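Beta-galactosidase (Geobacillus stearothermophilus, PDB 4OIF) probably hydrolyses terminal non-reducing beta-D-galactose residues from beta-D-galactosides, as a zinc-containing trimeric enzyme of glycoside hydrolase family 42. Local coordinates at residues V303-D308 against Q348-H352; N408-E412 against I454-V458; N541-R546 against E567-D573; R548-D554 against G596-F602. All coordinates share one frame; numbering follows the deposited sequence.

Interaction 1 of 4, residues V303-D308 against Q348-H352; sequences VGFIND and QMIAH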
# COMPACT_ATOMS: atom_id res chain seq x y z
N VAL A 303 -16.59 3.54 -23.12
CA VAL A 303 -16.61 4.93 -23.58
C VAL A 303 -18.02 5.31 -24.03
O VAL A 303 -18.55 6.37 -23.68
CB VAL A 303 -15.61 5.17 -24.72
CG1 VAL A 303 -15.66 6.62 -25.18
CG2 VAL A 303 -14.20 4.81 -24.26
N GLY A 304 -18.63 4.42 -24.80
CA GLY A 304 -19.98 4.65 -25.30
C GLY A 304 -20.97 4.77 -24.16
O GLY A 304 -21.89 5.58 -24.23
N PHE A 305 -20.78 3.97 -23.11
CA PHE A 305 -21.62 4.07 -21.93
C PHE A 305 -21.53 5.46 -21.34
O PHE A 305 -22.57 6.12 -21.11
CB PHE A 305 -21.22 3.02 -20.90
CG PHE A 305 -22.04 3.07 -19.63
CD1 PHE A 305 -23.24 2.37 -19.53
CD2 PHE A 305 -21.59 3.80 -18.52
CE1 PHE A 305 -23.99 2.40 -18.35
CE2 PHE A 305 -22.33 3.84 -17.34
CZ PHE A 305 -23.54 3.14 -17.25
N ILE A 306 -20.30 5.94 -21.10
CA ILE A 306 -20.20 7.29 -20.53
C ILE A 306 -20.79 8.37 -21.46
O ILE A 306 -21.46 9.30 -21.01
CB ILE A 306 -18.76 7.68 -20.19
CG1 ILE A 306 -18.26 6.81 -19.06
CG2 ILE A 306 -18.70 9.14 -19.71
CD1 ILE A 306 -18.91 7.13 -17.73
N ASN A 307 -20.56 8.22 -22.76
CA ASN A 307 -21.16 9.15 -23.71
C ASN A 307 -22.67 9.15 -23.58
O ASN A 307 -23.29 10.20 -23.58
CB ASN A 307 -20.78 8.80 -25.13
CG ASN A 307 -19.37 9.23 -25.48
OD1 ASN A 307 -18.75 10.04 -24.78
ND2 ASN A 307 -18.86 8.69 -26.58
N ASP A 308 -23.27 7.98 -23.46
CA ASP A 308 -24.71 7.90 -23.38
C ASP A 308 -25.18 8.59 -22.11
O ASP A 308 -26.19 9.33 -22.10
CB ASP A 308 -25.16 6.45 -23.45
CG ASP A 308 -24.94 5.85 -24.83
OD1 ASP A 308 -24.71 6.62 -25.79
OD2 ASP A 308 -24.98 4.61 -24.96
N GLN A 348 -16.49 7.89 -33.00
CA GLN A 348 -17.34 7.30 -31.97
C GLN A 348 -17.95 8.39 -31.10
O GLN A 348 -19.12 8.32 -30.70
CB GLN A 348 -16.58 6.32 -31.10
CG GLN A 348 -17.50 5.62 -30.11
CD GLN A 348 -16.77 4.84 -29.03
OE1 GLN A 348 -15.62 5.14 -28.68
NE2 GLN A 348 -17.45 3.84 -28.48
N MET A 349 -17.14 9.40 -30.81
CA MET A 349 -17.62 10.52 -30.01
C MET A 349 -18.77 11.22 -30.72
O MET A 349 -19.80 11.50 -30.09
CB MET A 349 -16.48 11.49 -29.72
CG MET A 349 -15.59 11.02 -28.59
SD MET A 349 -16.46 11.01 -27.02
CE MET A 349 -15.27 10.16 -25.99
N ILE A 350 -18.60 11.50 -32.01
CA ILE A 350 -19.70 12.14 -32.75
C ILE A 350 -20.95 11.23 -32.81
O ILE A 350 -22.08 11.70 -32.76
CB ILE A 350 -19.26 12.52 -34.19
CG1 ILE A 350 -18.02 13.41 -34.13
CG2 ILE A 350 -20.40 13.21 -34.97
CD1 ILE A 350 -18.23 14.70 -33.37
N ALA A 351 -20.73 9.93 -32.90
CA ALA A 351 -21.82 8.99 -33.09
C ALA A 351 -22.74 8.90 -31.86
O ALA A 351 -23.94 8.64 -32.00
CB ALA A 351 -21.27 7.63 -33.45
N HIS A 352 -22.18 9.11 -30.67
CA HIS A 352 -22.96 9.00 -29.45
C HIS A 352 -23.47 10.36 -28.99
O HIS A 352 -24.06 10.46 -27.93
CB HIS A 352 -22.14 8.34 -28.33
CG HIS A 352 -22.04 6.85 -28.45
ND1 HIS A 352 -22.87 5.99 -27.75
CD2 HIS A 352 -21.22 6.07 -29.18
CE1 HIS A 352 -22.56 4.75 -28.06
NE2 HIS A 352 -21.56 4.76 -28.92
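H352 and D308 make the hydrogen bond that crosses this contact: ND1 of H352 donates to OD1 of D308 at 2.8 Å, with an N-H...O angle of 170°. The acceptor lies nearly in the imidazole plane and is met on its syn side, though the ring nitrogen stands 32° out of the carboxylate plane. D308 is gripped from further directions as well, OD1 by a salt bridge to R311 and OD2 by the hydroxyl of Y446, so its place is fixed by more than the histidine.

Contacts over a ring form a second kind. G304 CA sits above one face of the H352 ring, 3.9 Å from the centroid, as a CH-pi contact. A leucine in place of H352 would probably leave D308 OD1 without its imidazole donor and G304 CA without a flat face to rest on.

Both segments belong to the TIM barrel: helix 296-312 follows strand 282-284 and helix 341-351 follows strand 319-322, so these are neighbouring outer helices, and H352 comes just as the second leaves helical geometry.

Van der Waals packing makes up the third kind. N307 CB lies 3.5 Å from H352 CB, while N307 OD1 approaches M349 SD to 3.3 Å. A bend at chi2 (-67°) turns the M349 chain so that CE reaches V303 CG1, 3.7 Å away. Q348, extended beyond CG, brings OE1 to 3.8 Å from V303 CG1, while its NE2 is hydrogen-bonded to A300 O. M349 also touches W283, and its side chain lies about 9 Å from that of E322, the predicted nucleophile.

Interaction 2 of 4, residues N408-E412 against I454-V458; sequences NRPAE and IPVDV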
# COMPACT_ATOMS: atom_id res chain seq x y z
N ASN A 408 -30.24 14.84 -32.63
CA ASN A 408 -30.40 14.02 -31.44
C ASN A 408 -30.50 12.54 -31.78
O ASN A 408 -30.25 12.15 -32.93
CB ASN A 408 -31.64 14.48 -30.66
CG ASN A 408 -31.49 15.91 -30.13
OD1 ASN A 408 -30.75 16.15 -29.16
ND2 ASN A 408 -32.18 16.86 -30.76
N ARG A 409 -30.84 11.72 -30.79
CA ARG A 409 -30.87 10.27 -31.00
C ARG A 409 -31.66 9.56 -29.93
O ARG A 409 -31.09 8.95 -29.02
CB ARG A 409 -29.45 9.70 -31.06
CG ARG A 409 -28.45 10.34 -30.11
CD ARG A 409 -27.21 9.48 -30.00
NE ARG A 409 -27.53 8.23 -29.32
CZ ARG A 409 -26.83 7.11 -29.45
NH1 ARG A 409 -25.78 7.08 -30.25
NH2 ARG A 409 -27.19 6.02 -28.77
N PRO A 410 -32.99 9.62 -30.04
CA PRO A 410 -33.89 9.09 -29.02
C PRO A 410 -33.70 7.59 -28.85
O PRO A 410 -33.47 6.87 -29.83
CB PRO A 410 -35.29 9.41 -29.57
CG PRO A 410 -35.07 10.50 -30.58
CD PRO A 410 -33.73 10.16 -31.20
N ALA A 411 -33.78 7.14 -27.62
CA ALA A 411 -33.61 5.73 -27.32
C ALA A 411 -34.88 5.19 -26.68
O ALA A 411 -35.59 5.91 -25.99
CB ALA A 411 -32.40 5.51 -26.40
N GLU A 412 -35.17 3.91 -26.93
CA GLU A 412 -36.31 3.25 -26.29
C GLU A 412 -35.88 2.48 -25.05
O GLU A 412 -36.70 1.87 -24.37
CB GLU A 412 -36.97 2.29 -27.26
CG GLU A 412 -37.42 2.95 -28.53
CD GLU A 412 -38.05 1.97 -29.47
OE1 GLU A 412 -37.32 1.10 -29.99
OE2 GLU A 412 -39.28 2.07 -29.68
N ILE A 454 -28.31 -1.14 -30.33
CA ILE A 454 -29.57 -0.59 -29.87
C ILE A 454 -29.32 0.67 -29.06
O ILE A 454 -28.56 0.65 -28.09
CB ILE A 454 -30.34 -1.62 -29.06
CG1 ILE A 454 -30.73 -2.78 -29.98
CG2 ILE A 454 -31.56 -0.98 -28.42
CD1 ILE A 454 -31.74 -3.70 -29.40
N PRO A 455 -29.93 1.79 -29.47
CA PRO A 455 -29.66 3.06 -28.81
C PRO A 455 -30.04 2.98 -27.34
O PRO A 455 -31.05 2.36 -27.01
CB PRO A 455 -30.54 4.07 -29.56
CG PRO A 455 -30.85 3.41 -30.86
CD PRO A 455 -30.92 1.94 -30.56
N VAL A 456 -29.21 3.55 -26.47
CA VAL A 456 -29.48 3.54 -25.04
C VAL A 456 -29.23 4.92 -24.45
O VAL A 456 -28.23 5.57 -24.76
CB VAL A 456 -28.61 2.49 -24.29
CG1 VAL A 456 -28.80 2.61 -22.79
CG2 VAL A 456 -28.96 1.10 -24.76
N ASP A 457 -30.17 5.38 -23.63
CA ASP A 457 -29.95 6.52 -22.76
C ASP A 457 -29.52 5.99 -21.40
O ASP A 457 -30.15 5.07 -20.87
CB ASP A 457 -31.21 7.37 -22.61
CG ASP A 457 -31.44 8.32 -23.77
OD1 ASP A 457 -30.69 8.27 -24.77
OD2 ASP A 457 -32.39 9.12 -23.69
N VAL A 458 -28.46 6.54 -20.83
CA VAL A 458 -28.15 6.25 -19.43
C VAL A 458 -28.62 7.44 -18.62
O VAL A 458 -28.02 8.51 -18.66
CB VAL A 458 -26.66 5.99 -19.20
CG1 VAL A 458 -26.38 5.73 -17.72
CG2 VAL A 458 -26.21 4.79 -20.03
O HOH W 1 -26.33 3.80 -27.28
O HOH W 2 -29.65 7.28 -27.64
O HOH W 3 -34.04 9.15 -25.83
O HOH W 4 -33.62 2.47 -28.21
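A411 and P455 form the close-packed part of a contact between the loop ahead of strand 413-416 and strand 456-459, an outermost strand of the mixed sheet of the trimerisation domain. A411 lies two residues before strand 413-416, which runs parallel beside strand 456-459. The methyl group of A411 points at the other segment and meets several atoms at once: A411 CB is 3.5 Å from P455 O, 3.6 Å from D457 N and 3.9 Å from P455 CB. D457 OD1 closes on the same methyl. These distances are those of van der Waals packing, and no direct hydrogen bond joins the two segments.

Elsewhere the segments are held through water. R409 bends at chi3 (-68°), and its NH2 comes to 3.9 Å from P455 CA without bonding to it. The guanidinium is directed mainly elsewhere, NH1 to the carbonyl of A351 and to Q631, so the link to V456 N passes through a water that NH2 holds only weakly. A second water donates to both R409 O and D457 OD1 and accepts from R409 NE, spanning the 5.5 Å between R409 NE and D457 OD1. D457 has firmer partners of its own, OD2 with Y468 and Q315, OD1 with R311. Further out, the carbonyl of exposed P410 binds a glycerol, while a water joins E412 N to P455 O. Between the backbone of A411 and the carboxylate of D457, another water receives the A411 N-H at 2.7 Å and donates to D457 OD2, also at 2.7 Å.

Interaction 3 of 4, residues N541-R546 against E567-D573; sequences NSVHYR and EGVYEDD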
# COMPACT_ATOMS: atom_id res chain seq x y z
N ASN A 541 -21.48 -20.19 -8.44
CA ASN A 541 -22.76 -20.89 -8.50
C ASN A 541 -23.17 -20.91 -9.96
O ASN A 541 -22.33 -20.70 -10.85
CB ASN A 541 -23.83 -20.21 -7.61
CG ASN A 541 -24.87 -21.22 -7.04
OD1 ASN A 541 -25.46 -22.01 -7.79
ND2 ASN A 541 -25.09 -21.19 -5.73
N SER A 542 -24.44 -21.18 -10.22
CA SER A 542 -24.95 -21.20 -11.57
C SER A 542 -26.46 -21.12 -11.52
O SER A 542 -27.07 -21.60 -10.56
CB SER A 542 -24.53 -22.46 -12.31
OG SER A 542 -25.06 -23.60 -11.67
N VAL A 543 -27.03 -20.50 -12.55
CA VAL A 543 -28.47 -20.41 -12.70
C VAL A 543 -28.92 -21.15 -13.97
O VAL A 543 -28.38 -20.96 -15.05
CB VAL A 543 -28.93 -18.94 -12.77
CG1 VAL A 543 -30.41 -18.86 -13.11
CG2 VAL A 543 -28.64 -18.25 -11.46
N HIS A 544 -29.91 -22.03 -13.82
CA HIS A 544 -30.51 -22.65 -14.98
C HIS A 544 -31.64 -21.76 -15.46
O HIS A 544 -32.55 -21.41 -14.68
CB HIS A 544 -31.02 -24.04 -14.66
CG HIS A 544 -31.26 -24.88 -15.88
ND1 HIS A 544 -32.49 -24.94 -16.50
CD2 HIS A 544 -30.43 -25.69 -16.58
CE1 HIS A 544 -32.41 -25.76 -17.54
NE2 HIS A 544 -31.17 -26.22 -17.61
N TYR A 545 -31.56 -21.40 -16.74
CA TYR A 545 -32.47 -20.45 -17.36
C TYR A 545 -32.58 -20.75 -18.86
O TYR A 545 -31.56 -20.94 -19.54
CB TYR A 545 -31.98 -19.02 -17.10
CG TYR A 545 -32.65 -17.95 -17.92
CD1 TYR A 545 -33.84 -17.39 -17.51
CD2 TYR A 545 -32.08 -17.49 -19.10
CE1 TYR A 545 -34.46 -16.40 -18.26
CE2 TYR A 545 -32.68 -16.51 -19.86
CZ TYR A 545 -33.87 -15.97 -19.43
OH TYR A 545 -34.49 -14.99 -20.18
N ARG A 546 -33.81 -20.81 -19.35
CA ARG A 546 -34.10 -21.18 -20.74
C ARG A 546 -33.26 -22.35 -21.21
O ARG A 546 -32.64 -22.27 -22.26
CB ARG A 546 -33.87 -19.99 -21.67
CG ARG A 546 -34.69 -18.76 -21.35
CD ARG A 546 -36.14 -18.95 -21.73
NE ARG A 546 -36.90 -17.70 -21.65
CZ ARG A 546 -37.60 -17.33 -20.58
NH1 ARG A 546 -37.64 -18.10 -19.51
NH2 ARG A 546 -38.27 -16.18 -20.60
N GLU A 567 -38.39 -17.75 -13.70
CA GLU A 567 -37.77 -17.89 -15.01
C GLU A 567 -36.45 -18.64 -14.94
O GLU A 567 -36.05 -19.30 -15.88
CB GLU A 567 -37.53 -16.53 -15.63
CG GLU A 567 -38.77 -15.67 -15.68
CD GLU A 567 -39.70 -16.09 -16.79
OE1 GLU A 567 -39.43 -17.10 -17.46
OE2 GLU A 567 -40.72 -15.40 -17.01
N GLY A 568 -35.77 -18.53 -13.81
CA GLY A 568 -34.51 -19.24 -13.65
C GLY A 568 -34.29 -19.58 -12.21
O GLY A 568 -34.80 -18.87 -11.33
N VAL A 569 -33.53 -20.64 -11.96
CA VAL A 569 -33.27 -21.08 -10.58
C VAL A 569 -31.80 -21.31 -10.33
O VAL A 569 -31.06 -21.62 -11.27
CB VAL A 569 -34.04 -22.39 -10.23
CG1 VAL A 569 -35.51 -22.21 -10.44
CG2 VAL A 569 -33.51 -23.57 -11.03
N TYR A 570 -31.37 -21.18 -9.07
CA TYR A 570 -29.98 -21.51 -8.70
C TYR A 570 -29.80 -23.02 -8.77
O TYR A 570 -30.77 -23.75 -8.69
CB TYR A 570 -29.65 -20.99 -7.30
CG TYR A 570 -29.84 -19.50 -7.13
CD1 TYR A 570 -28.93 -18.59 -7.67
CD2 TYR A 570 -30.93 -18.99 -6.42
CE1 TYR A 570 -29.10 -17.23 -7.53
CE2 TYR A 570 -31.11 -17.63 -6.27
CZ TYR A 570 -30.19 -16.76 -6.83
OH TYR A 570 -30.36 -15.40 -6.68
N GLU A 571 -28.56 -23.49 -8.90
CA GLU A 571 -28.33 -24.92 -9.07
C GLU A 571 -27.44 -25.56 -7.99
O GLU A 571 -27.28 -26.77 -7.96
CB GLU A 571 -27.71 -25.18 -10.44
CG GLU A 571 -28.54 -24.72 -11.62
CD GLU A 571 -27.95 -25.19 -12.93
OE1 GLU A 571 -26.94 -24.61 -13.39
OE2 GLU A 571 -28.48 -26.17 -13.50
N ASP A 572 -26.86 -24.75 -7.12
CA ASP A 572 -25.97 -25.29 -6.11
C ASP A 572 -26.12 -24.50 -4.82
O ASP A 572 -26.97 -23.63 -4.74
CB ASP A 572 -24.52 -25.26 -6.61
CG ASP A 572 -23.70 -26.42 -6.09
OD1 ASP A 572 -24.12 -27.07 -5.11
OD2 ASP A 572 -22.61 -26.68 -6.66
N ASP A 573 -25.31 -24.83 -3.81
CA ASP A 573 -25.36 -24.23 -2.47
C ASP A 573 -26.74 -24.43 -1.82
O ASP A 573 -27.60 -25.11 -2.37
CB ASP A 573 -25.01 -22.74 -2.53
CG ASP A 573 -24.18 -22.27 -1.33
OD1 ASP A 573 -24.42 -22.74 -0.19
OD2 ASP A 573 -23.28 -21.43 -1.52
O HOH W 5 -23.47 -19.69 -3.93
O HOH W 6 -36.46 -20.32 -18.48
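E571 lies along S542 and H544, and every carbon and oxygen of its side chain from CB outward has a neighbour there. CB is 3.3 Å from S542 OG, CG is 3.6 Å from S542 O, and CD is 3.7 Å from H544 CB. At the tip the two oxygens part: OE1 accepts the S542 hydroxyl, OG to OE1 being 2.7 Å, on its anti side and 30° out of the carboxylate plane, and S549 OG is a second partner, though too close in the model to rely on. OE2 rests 3.5 Å from H544 CB. The S542 hydroxyl gets there because OG stands between its backbone N and carbonyl carbon (chi1 62°).

The backbones run as an antiparallel pair of beta strands: H544 and V569 form the hydrogen-bonded pair, while V543 and Y570 form a non-hydrogen-bonded one, with V543 CG2 3.8 Å from Y570 CD1. E567 and G568 make a classic beta bulge opposite V581. From the bulge itself, E567 OE1 forms a salt bridge with R546 NH1, 2.9 Å apart, and E567 OE2 is bound by S583. At the other end N541 bonds weakly to the D572 backbone, and D573 pairs with R338 of a second subunit.

Interaction 4 of 4, residues R548-D554 against G596-F602; sequences RSYELKD and GRLEDQF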
# COMPACT_ATOMS: atom_id res chain seq x y z
N ARG A 548 -30.43 -23.56 -20.29
CA ARG A 548 -28.97 -23.51 -20.21
C ARG A 548 -28.53 -23.23 -18.76
O ARG A 548 -29.30 -22.68 -17.97
CB ARG A 548 -28.45 -22.44 -21.19
CG ARG A 548 -26.94 -22.33 -21.36
CD ARG A 548 -26.59 -21.06 -22.15
NE ARG A 548 -25.16 -20.84 -22.39
CZ ARG A 548 -24.27 -20.55 -21.43
NH1 ARG A 548 -24.65 -20.48 -20.16
NH2 ARG A 548 -23.00 -20.34 -21.74
N SER A 549 -27.32 -23.63 -18.40
CA SER A 549 -26.71 -23.17 -17.15
C SER A 549 -25.85 -21.95 -17.42
O SER A 549 -25.13 -21.90 -18.41
CB SER A 549 -25.88 -24.26 -16.50
OG SER A 549 -26.71 -25.12 -15.76
N TYR A 550 -25.94 -20.96 -16.52
CA TYR A 550 -25.14 -19.73 -16.62
C TYR A 550 -24.33 -19.54 -15.33
O TYR A 550 -24.86 -19.70 -14.25
CB TYR A 550 -26.03 -18.51 -16.87
CG TYR A 550 -26.82 -18.54 -18.16
CD1 TYR A 550 -28.08 -19.11 -18.22
CD2 TYR A 550 -26.29 -17.98 -19.33
CE1 TYR A 550 -28.80 -19.13 -19.40
CE2 TYR A 550 -27.00 -18.00 -20.51
CZ TYR A 550 -28.25 -18.57 -20.54
OH TYR A 550 -28.96 -18.59 -21.72
N GLU A 551 -23.06 -19.19 -15.45
CA GLU A 551 -22.23 -19.07 -14.26
C GLU A 551 -22.56 -17.85 -13.38
O GLU A 551 -22.80 -16.75 -13.88
CB GLU A 551 -20.75 -19.01 -14.64
CG GLU A 551 -19.82 -19.22 -13.44
CD GLU A 551 -18.37 -18.90 -13.76
OE1 GLU A 551 -17.49 -19.72 -13.44
OE2 GLU A 551 -18.12 -17.81 -14.32
N LEU A 552 -22.58 -18.07 -12.07
CA LEU A 552 -22.79 -17.00 -11.11
C LEU A 552 -21.52 -16.72 -10.33
O LEU A 552 -20.82 -17.66 -9.91
CB LEU A 552 -23.93 -17.33 -10.15
CG LEU A 552 -24.29 -16.29 -9.07
CD1 LEU A 552 -25.77 -16.40 -8.74
CD2 LEU A 552 -23.45 -16.43 -7.80
N LYS A 553 -21.25 -15.44 -10.11
CA LYS A 553 -20.18 -14.98 -9.23
C LYS A 553 -20.63 -13.83 -8.33
O LYS A 553 -21.59 -13.12 -8.64
CB LYS A 553 -18.96 -14.54 -10.06
CG LYS A 553 -18.35 -15.67 -10.86
CD LYS A 553 -16.98 -15.33 -11.40
CE LYS A 553 -17.02 -14.22 -12.43
NZ LYS A 553 -15.63 -13.92 -12.91
N ASP A 554 -19.93 -13.67 -7.20
CA ASP A 554 -20.00 -12.48 -6.33
C ASP A 554 -21.25 -12.36 -5.47
O ASP A 554 -21.14 -12.18 -4.26
CB ASP A 554 -19.86 -11.20 -7.16
CG ASP A 554 -18.53 -11.12 -7.90
OD1 ASP A 554 -17.57 -11.82 -7.49
OD2 ASP A 554 -18.45 -10.36 -8.88
N GLY A 596 -28.93 -12.94 -9.24
CA GLY A 596 -27.51 -13.20 -9.11
C GLY A 596 -26.73 -12.49 -10.18
O GLY A 596 -27.29 -12.02 -11.16
N ARG A 597 -25.42 -12.39 -9.98
CA ARG A 597 -24.57 -11.74 -10.96
C ARG A 597 -24.04 -12.81 -11.93
O ARG A 597 -23.26 -13.69 -11.56
CB ARG A 597 -23.44 -10.98 -10.29
CG ARG A 597 -22.45 -10.38 -11.26
CD ARG A 597 -21.39 -9.59 -10.53
NE ARG A 597 -21.90 -8.32 -10.01
CZ ARG A 597 -21.20 -7.52 -9.20
NH1 ARG A 597 -19.98 -7.87 -8.81
NH2 ARG A 597 -21.73 -6.38 -8.78
N LEU A 598 -24.51 -12.74 -13.16
CA LEU A 598 -24.34 -13.85 -14.09
C LEU A 598 -23.45 -13.45 -15.26
O LEU A 598 -23.37 -12.27 -15.61
CB LEU A 598 -25.72 -14.32 -14.56
CG LEU A 598 -26.66 -14.77 -13.44
CD1 LEU A 598 -28.01 -15.18 -13.98
CD2 LEU A 598 -26.07 -15.92 -12.67
N GLU A 599 -22.77 -14.43 -15.84
CA GLU A 599 -21.91 -14.22 -17.01
C GLU A 599 -22.59 -13.46 -18.15
O GLU A 599 -23.82 -13.36 -18.21
CB GLU A 599 -21.41 -15.55 -17.52
CG GLU A 599 -22.53 -16.52 -17.87
CD GLU A 599 -22.03 -17.78 -18.53
OE1 GLU A 599 -22.28 -18.88 -17.98
OE2 GLU A 599 -21.37 -17.67 -19.59
N ASP A 600 -21.78 -12.94 -19.07
CA ASP A 600 -22.25 -12.13 -20.20
C ASP A 600 -23.38 -12.77 -21.02
O ASP A 600 -24.35 -12.10 -21.42
CB ASP A 600 -21.07 -11.85 -21.13
CG ASP A 600 -20.12 -10.81 -20.58
OD1 ASP A 600 -20.55 -9.95 -19.79
OD2 ASP A 600 -18.94 -10.85 -20.97
N GLN A 601 -23.24 -14.06 -21.27
CA GLN A 601 -24.16 -14.76 -22.14
C GLN A 601 -25.56 -14.69 -21.57
O GLN A 601 -26.54 -14.63 -22.33
CB GLN A 601 -23.73 -16.22 -22.33
CG GLN A 601 -24.44 -16.92 -23.48
CD GLN A 601 -24.28 -16.15 -24.78
OE1 GLN A 601 -23.19 -15.67 -25.10
NE2 GLN A 601 -25.38 -16.00 -25.52
N PHE A 602 -25.68 -14.69 -20.24
CA PHE A 602 -27.00 -14.59 -19.63
C PHE A 602 -27.68 -13.30 -20.05
O PHE A 602 -28.82 -13.33 -20.48
CB PHE A 602 -26.98 -14.64 -18.11
CG PHE A 602 -28.33 -14.35 -17.49
CD1 PHE A 602 -29.30 -15.34 -17.44
CD2 PHE A 602 -28.64 -13.10 -17.02
CE1 PHE A 602 -30.55 -15.08 -16.90
CE2 PHE A 602 -29.89 -12.84 -16.48
CZ PHE A 602 -30.84 -13.83 -16.42
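Y550 lies against the first turn of the helix that F602 belongs to. The edge of F602 points at the Y550 ring in a T-shaped stack, centroids 5.5 Å apart and planes at 81°, while R548 CG lies over the opposite face. Y550 CD2 also packs 3.6 Å from F602 CB.

R597 carries the other end. Its NH1 donates to D554 OD2 at 2.9 Å, a salt bridge in which the oxygen stays near the guanidinium plane; NH1 also meets T435 O, NH2 meets K436 O and NE meets Y501 OH. With a methionine here, the D554 carboxylate is likely to lose its cation and the T435 and K436 carbonyls their donors.

Between them E599, in the loop after strand 597-598, bonds E551 twice: its carboxylate OE1 accepts from E551 N through the anti lone pair (2.7 Å, 169°), and its backbone N donates to E551 O at 3.0 Å. L552 and L598 form an antiparallel non-hydrogen-bonded pair, L552 CB 3.6 Å from L598 CD2.

Strand 548-553 lies between strand 541-545 and strand 597-598 at the sheet border, with helix 600-613 packing through F602, whose ring also meets Y545, and D605, bound to Y550 OH.

Along the chain, interaction 1 closes before interaction 2 opens, and both precede interactions 3 and 4, whose segments alternate. Interactions 1 and 2 have centres 11 Å apart and touch: A351 O with R409 NH1, and F305 with V458, so helix 296-312 meets border strand 456-459, and helix 341-351 the loop before strand 413-416. Interactions 3 and 4 lie 9 Å apart on neighbouring strands, 541-545 and 548-553, joined by V543 O and Y550 N. Interaction 2 lies 32 Å from interaction 3 and 26 Å from interaction 4, centre to centre, yet all three reach one ten-stranded sheet. That sheet therefore runs from the barrel junction to a region where D573 meets another subunit.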